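Local coordinates for protein putative adhesin (Bacteroides thetaiotaomicron, PDB 4QDG) that probably acts as an outer-membrane lipoprotein of the FimB/Mfa2 family that helps attach fimbrillin-type pili to the cell surface, at residues V15-I20 and L131-A136. Residues are numbered along the deposited sequence; the frame is centred on the assembly and turned at random.
Sequences VSLRFI and LTLATA
Two strands of the N-terminal half pack face to face here, with V15 and L17 of strand 15-20 meeting L131, L133 and T135 of strand 127-137. The axes of strand segments 15-20 and 131-134 come within 8.8 Å and run roughly antiparallel, at 151°. L133 CD2 is the meeting point, 3.7 Å from V15 CG1 and 3.8 Å from L17 CD2. The CB bond of L133 points to strand 15-20, and its CG, anti to the backbone N (chi1 172°), comes within 4.0 Å of V15 CG1. The L133 side chain runs alongside those of V15 and L17, pointing the opposite way to both. L131 CD2 makes a longer contact with L17 CD2, at 4.2 Å. This apolar layer is consistent with the beta-sandwich architecture of the Transthyretin clan, to which the family is assigned. Strand 15-20 pairs with 67-70 and 140-159, and 127-137 with 75-82 and 140-159. Strand 140-159 thus links the two. F78 of strand 75-82 touches both V15 and L17, and L40 also packs on L17. Near the end of the layer the chains converge, and the CA atoms of V15 and T135 are 5.4 Å apart. T135 turns its methyl CG2 to V15 CG1, at 4.0 Å. Its OG1 is hydrogen-bonded to H13 NE2 and G74 N.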
# COMPACT_ATOMS: atom_id res chain seq x y z
N VAL A 15 -6.49 22.78 -18.39
CA VAL A 15 -5.77 21.52 -18.45
C VAL A 15 -6.74 20.39 -18.70
O VAL A 15 -7.94 20.54 -18.46
CB VAL A 15 -4.90 21.23 -17.19
CG1 VAL A 15 -3.81 22.29 -16.99
CG2 VAL A 15 -5.77 21.07 -15.94
N SER A 16 -6.20 19.26 -19.16
CA SER A 16 -6.89 18.00 -19.41
C SER A 16 -6.01 16.92 -18.80
O SER A 16 -4.92 16.64 -19.30
CB SER A 16 -7.14 17.78 -20.89
OG SER A 16 -7.67 16.49 -21.09
N LEU A 17 -6.44 16.35 -17.69
CA LEU A 17 -5.61 15.39 -16.97
C LEU A 17 -5.98 13.96 -17.18
O LEU A 17 -7.15 13.60 -17.08
CB LEU A 17 -5.63 15.69 -15.46
CG LEU A 17 -5.22 17.09 -15.05
CD1 LEU A 17 -5.31 17.25 -13.54
CD2 LEU A 17 -3.82 17.43 -15.54
N ARG A 18 -4.95 13.14 -17.40
CA ARG A 18 -5.02 11.67 -17.48
C ARG A 18 -4.47 11.15 -16.16
O ARG A 18 -3.55 11.76 -15.58
CB ARG A 18 -4.23 11.13 -18.70
CG ARG A 18 -4.22 9.60 -18.82
CD ARG A 18 -3.54 9.10 -20.07
NE ARG A 18 -3.75 7.66 -20.24
CZ ARG A 18 -2.80 6.77 -20.52
NH1 ARG A 18 -1.54 7.17 -20.66
NH2 ARG A 18 -3.10 5.49 -20.64
N PHE A 19 -5.07 10.08 -15.64
CA PHE A 19 -4.63 9.46 -14.39
C PHE A 19 -4.20 8.02 -14.65
O PHE A 19 -4.98 7.24 -15.20
CB PHE A 19 -5.72 9.55 -13.32
CG PHE A 19 -6.15 10.96 -13.03
CD1 PHE A 19 -7.17 11.56 -13.76
CD2 PHE A 19 -5.55 11.69 -12.02
CE1 PHE A 19 -7.55 12.89 -13.52
CE2 PHE A 19 -5.94 13.01 -11.77
CZ PHE A 19 -6.93 13.60 -12.53
N ILE A 20 -2.94 7.70 -14.36
CA ILE A 20 -2.45 6.32 -14.60
C ILE A 20 -1.86 5.73 -13.31
O ILE A 20 -1.43 6.46 -12.42
CB ILE A 20 -1.44 6.23 -15.78
CG1 ILE A 20 -0.06 6.79 -15.44
CG2 ILE A 20 -2.02 6.87 -17.05
CD1 ILE A 20 1.08 6.31 -16.35
N LEU A 131 1.47 16.41 -10.09
CA LEU A 131 1.95 16.95 -11.34
C LEU A 131 1.88 18.48 -11.35
O LEU A 131 0.90 19.05 -10.89
CB LEU A 131 1.09 16.36 -12.49
CG LEU A 131 1.48 16.75 -13.93
CD1 LEU A 131 2.65 15.93 -14.41
CD2 LEU A 131 0.29 16.61 -14.87
N THR A 132 2.94 19.12 -11.89
CA THR A 132 2.97 20.57 -12.12
C THR A 132 2.74 20.75 -13.61
O THR A 132 3.39 20.08 -14.43
CB THR A 132 4.26 21.24 -11.62
OG1 THR A 132 4.42 20.96 -10.24
CG2 THR A 132 4.22 22.74 -11.77
N LEU A 133 1.76 21.60 -13.98
CA LEU A 133 1.44 21.76 -15.39
C LEU A 133 0.86 23.15 -15.66
O LEU A 133 0.01 23.63 -14.90
CB LEU A 133 0.45 20.62 -15.84
CG LEU A 133 -0.20 20.68 -17.23
CD1 LEU A 133 0.84 20.46 -18.37
CD2 LEU A 133 -1.28 19.62 -17.34
N ALA A 134 1.39 23.80 -16.72
CA ALA A 134 0.91 25.09 -17.15
C ALA A 134 -0.31 24.88 -18.06
O ALA A 134 -0.40 23.88 -18.78
CB ALA A 134 2.00 25.86 -17.89
N THR A 135 -1.27 25.79 -17.97
CA THR A 135 -2.49 25.74 -18.77
C THR A 135 -2.21 26.13 -20.21
O THR A 135 -1.20 26.78 -20.50
CB THR A 135 -3.55 26.70 -18.20
OG1 THR A 135 -3.03 28.03 -18.24
CG2 THR A 135 -4.00 26.31 -16.80
N ALA A 136 -3.12 25.76 -21.11
CA ALA A 136 -3.03 26.13 -22.51
C ALA A 136 -4.41 26.41 -23.07
O ALA A 136 -5.42 26.03 -22.46
CB ALA A 136 -2.35 25.02 -23.30